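Local atomic coordinates of 2-keto acid:ferredoxin oxidoreductase subunit alpha (Pyrococcus furiosus, PDB entry 1YD7), a protein that probably serves, with its partner subunits, to convert 2-oxoglutarate and coenzyme A to succinyl-CoA and carbon dioxide while reducing ferredoxin. Residues P157-E162 with M192-Y197. Numbering follows the deposited sequence.
Sequences PSTVQE and MRERVY
Val160 and Glu194 face each other where the first turn of helix 160-177 packs against strand 193-198, their CB atoms 3.7 Å apart. This is the tight part. The CG2 methyl of Val160 sits beside the backbone N, anti to the carbonyl carbon, and reaches the carbonyl O of Met192 at 3.4 Å as well as Met192 CB, the two side chains running antiparallel past one another. Its other methyl, CG1, lies at 4.2 Å from CG1 of Val196. Val196 also packs on Ile23 of strand 19-24, the antiparallel neighbour of this strand. Further out, the extended chain of the selenomethionine at Met192 ends with CE 3.5 Å from Ser158 O, in the turn before the helix.

Glu194 holds CG anti to its own backbone N (chi1 163°), and the straight chain beyond carries the carboxylate over the start of the helix. There OE1 accepts a weak hydrogen bond from Gln161 N, at 3.3 Å. Thr159 is the N-cap: its OG1 accepts from Glu162 N at 3.1 Å, while its CB borders the same OE1 of Glu194. An alanine here would probably leave Glu162 N without its capping acceptor and make the first turn less firmly held.

On the looser side, water takes over. One water joins Glu194 OE2 to Gln161 OE1, and two more link the Gln161 amide to the backbone N and O of Tyr197; NE2 also bonds Asp165. The same Gln161 OE1 lies 3.6 Å from Val196 CG1. A carboxylate placed at a helix N-terminus, where backbone N-H groups point outward, is likely to be stabilised in its charged form, so the strand may add a modest electrostatic tie to the apolar packing.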
ATOM      1  N   PRO A 157      -3.845  -3.853  10.568  1.00 34.53           N
ATOM      2  CA  PRO A 157      -2.701  -3.855  11.482  1.00 35.08           C
ATOM      3  C   PRO A 157      -2.955  -2.971  12.721  1.00 34.32           C
ATOM      4  O   PRO A 157      -3.654  -1.960  12.639  1.00 31.44           O
ATOM      5  CB  PRO A 157      -1.569  -3.299  10.628  1.00 32.55           C
ATOM      6  CG  PRO A 157      -2.238  -2.425   9.625  1.00 32.57           C
ATOM      7  CD  PRO A 157      -3.573  -3.060   9.350  1.00 33.86           C
ATOM      8  N   SER A 158      -2.413  -3.395  13.858  1.00 38.05           N
ATOM      9  CA  SER A 158      -2.562  -2.660  15.135  1.00 39.75           C
ATOM     10  C   SER A 158      -1.222  -2.177  15.678  1.00 38.83           C
ATOM     11  O   SER A 158      -1.188  -1.354  16.570  1.00 41.54           O
ATOM     12  CB  SER A 158      -3.257  -3.553  16.170  1.00 39.44           C
ATOM     13  OG  SER A 158      -2.435  -4.671  16.448  1.00 40.49           O
ATOM     14  N   THR A 159      -0.130  -2.694  15.117  1.00 39.06           N
ATOM     15  CA  THR A 159       1.210  -2.253  15.412  1.00 37.47           C
ATOM     16  C   THR A 159       1.984  -1.938  14.124  1.00 40.54           C
ATOM     17  O   THR A 159       1.547  -2.294  13.001  1.00 39.81           O
ATOM     18  CB  THR A 159       1.984  -3.336  16.158  1.00 38.72           C
ATOM     19  OG1 THR A 159       2.305  -4.410  15.267  1.00 39.25           O
ATOM     20  CG2 THR A 159       1.157  -3.886  17.327  1.00 42.06           C
ATOM     21  N   VAL A 160       3.141  -1.292  14.306  1.00 35.04           N
ATOM     22  CA  VAL A 160       4.050  -0.941  13.213  1.00 34.02           C
ATOM     23  C   VAL A 160       4.590  -2.194  12.542  1.00 34.51           C
ATOM     24  O   VAL A 160       4.688  -2.229  11.318  1.00 35.78           O
ATOM     25  CB  VAL A 160       5.220  -0.039  13.679  1.00 28.40           C
ATOM     26  CG1 VAL A 160       6.196   0.238  12.566  1.00 29.06           C
ATOM     27  CG2 VAL A 160       4.710   1.295  14.239  1.00 31.53           C
ATOM     28  N   GLN A 161       4.956  -3.203  13.335  1.00 34.44           N
ATOM     29  CA  GLN A 161       5.374  -4.512  12.799  1.00 32.75           C
ATOM     30  C   GLN A 161       4.285  -5.105  11.877  1.00 34.37           C
ATOM     31  O   GLN A 161       4.585  -5.594  10.792  1.00 35.47           O
ATOM     32  CB  GLN A 161       5.659  -5.489  13.926  1.00 33.27           C
ATOM     33  CG  GLN A 161       6.139  -6.886  13.478  1.00 32.06           C
ATOM     34  CD  GLN A 161       7.483  -6.836  12.825  1.00 35.98           C
ATOM     35  OE1 GLN A 161       8.444  -6.355  13.417  1.00 37.56           O
ATOM     36  NE2 GLN A 161       7.575  -7.343  11.592  1.00 38.82           N
ATOM     37  N   GLU A 162       3.033  -5.034  12.318  1.00 34.73           N
ATOM     38  CA  GLU A 162       1.894  -5.499  11.529  1.00 34.90           C
ATOM     39  C   GLU A 162       1.605  -4.644  10.293  1.00 34.00           C
ATOM     40  O   GLU A 162       1.206  -5.179   9.276  1.00 29.69           O
ATOM     41  CB  GLU A 162       0.650  -5.583  12.398  1.00 33.90           C
ATOM     42  CG  GLU A 162       0.718  -6.744  13.360  1.00 35.06           C
ATOM     43  CD  GLU A 162      -0.552  -6.923  14.156  1.00 34.23           C
ATOM     44  OE1 GLU A 162      -1.381  -5.991  14.189  1.00 37.46           O
ATOM     45  OE2 GLU A 162      -0.721  -8.023  14.728  1.00 38.78           O
HETATM   46  N   MSE A 192       2.441   5.707  15.288  1.00 40.63           N
HETATM   47  CA  MSE A 192       3.215   4.910  16.237  1.00 43.12           C
HETATM   48  C   MSE A 192       4.588   4.724  15.683  1.00 37.02           C
HETATM   49  O   MSE A 192       4.742   4.654  14.466  1.00 34.64           O
HETATM   50  CB  MSE A 192       2.666   3.509  16.393  1.00 47.20           C
HETATM   51  CG  MSE A 192       1.304   3.427  16.928  1.00 52.08           C
HETATM   52 SE   MSE A 192       0.881   1.583  17.368  1.00 59.53          SE
HETATM   53  CE  MSE A 192      -0.969   1.967  17.724  1.00 53.17           C
ATOM     54  N   ARG A 193       5.563   4.560  16.576  1.00 32.71           N
ATOM     55  CA  ARG A 193       6.964   4.371  16.209  1.00 30.75           C
ATOM     56  C   ARG A 193       7.430   3.106  16.861  1.00 31.04           C
ATOM     57  O   ARG A 193       7.146   2.888  18.028  1.00 35.19           O
ATOM     58  CB  ARG A 193       7.838   5.509  16.735  0.50 31.09           C
ATOM     59  CG  ARG A 193       7.674   6.818  16.034  0.50 28.49           C
ATOM     60  CD  ARG A 193       8.623   7.894  16.584  0.50 25.61           C
ATOM     61  NE  ARG A 193       8.357   9.191  15.976  0.50 20.95           N
ATOM     62  CZ  ARG A 193       7.309   9.951  16.279  0.50 25.48           C
ATOM     63  NH1 ARG A 193       6.414   9.556  17.194  0.50 26.90           N
ATOM     64  NH2 ARG A 193       7.137  11.116  15.662  0.50 23.23           N
ATOM     65  N   GLU A 194       8.128   2.249  16.123  1.00 30.95           N
ATOM     66  CA  GLU A 194       8.602   0.996  16.679  1.00 32.45           C
ATOM     67  C   GLU A 194       9.821   0.608  15.912  1.00 32.49           C
ATOM     68  O   GLU A 194       9.941   0.958  14.733  1.00 36.29           O
ATOM     69  CB  GLU A 194       7.513  -0.088  16.595  1.00 35.81           C
ATOM     70  CG  GLU A 194       8.024  -1.510  16.768  1.00 37.83           C
ATOM     71  CD  GLU A 194       6.948  -2.617  16.722  1.00 41.38           C
ATOM     72  OE1 GLU A 194       5.723  -2.361  16.482  1.00 44.06           O
ATOM     73  OE2 GLU A 194       7.375  -3.780  16.946  1.00 43.57           O
ATOM     74  N   ARG A 195      10.740  -0.102  16.571  1.00 34.75           N
ATOM     75  CA  ARG A 195      11.960  -0.572  15.924  1.00 37.44           C
ATOM     76  C   ARG A 195      11.657  -1.924  15.292  1.00 39.64           C
ATOM     77  O   ARG A 195      11.319  -2.876  15.991  1.00 43.96           O
ATOM     78  CB  ARG A 195      13.097  -0.700  16.932  1.00 39.45           C
ATOM     79  CG  ARG A 195      14.474  -1.016  16.345  1.00 36.85           C
ATOM     80  CD  ARG A 195      15.554  -0.949  17.467  1.00 38.61           C
ATOM     81  NE  ARG A 195      16.899  -1.126  16.923  1.00 35.02           N
ATOM     82  CZ  ARG A 195      17.697  -2.156  17.169  1.00 35.79           C
ATOM     83  NH1 ARG A 195      17.352  -3.101  18.030  1.00 39.15           N
ATOM     84  NH2 ARG A 195      18.876  -2.226  16.567  1.00 36.38           N
ATOM     85  N   VAL A 196      11.734  -1.991  13.967  1.00 37.84           N
ATOM     86  CA  VAL A 196      11.439  -3.220  13.254  1.00 38.03           C
ATOM     87  C   VAL A 196      12.559  -3.556  12.290  1.00 35.15           C
ATOM     88  O   VAL A 196      13.146  -2.681  11.644  1.00 35.21           O
ATOM     89  CB  VAL A 196      10.064  -3.183  12.497  1.00 39.85           C
ATOM     90  CG1 VAL A 196       8.939  -2.800  13.441  1.00 42.24           C
ATOM     91  CG2 VAL A 196      10.103  -2.245  11.360  1.00 41.82           C
ATOM     92  N   TYR A 197      12.851  -4.846  12.239  1.00 33.38           N
ATOM     93  CA  TYR A 197      13.740  -5.406  11.255  1.00 34.83           C
ATOM     94  C   TYR A 197      13.103  -5.324   9.844  1.00 33.20           C
ATOM     95  O   TYR A 197      12.021  -5.857   9.590  1.00 33.75           O
ATOM     96  CB  TYR A 197      14.096  -6.859  11.628  1.00 33.05           C
ATOM     97  CG  TYR A 197      15.027  -7.458  10.617  1.00 32.67           C
ATOM     98  CD1 TYR A 197      16.347  -7.050  10.546  1.00 30.53           C
ATOM     99  CD2 TYR A 197      14.572  -8.382   9.683  1.00 30.59           C
ATOM    100  CE1 TYR A 197      17.202  -7.556   9.579  1.00 31.87           C
ATOM    101  CE2 TYR A 197      15.442  -8.915   8.722  1.00 30.41           C
ATOM    102  CZ  TYR A 197      16.743  -8.494   8.667  1.00 31.31           C
ATOM    103  OH  TYR A 197      17.618  -8.991   7.697  1.00 32.52           O
TER
HETATM  104  O   HOH W   1      10.316  -7.531  10.325  1.00 30.96           O
HETATM  105  O   HOH W   2      10.973  -6.780  13.731  1.00 32.79           O
HETATM  106  O   HOH W   3       8.595  -6.036  16.468  1.00 42.95           O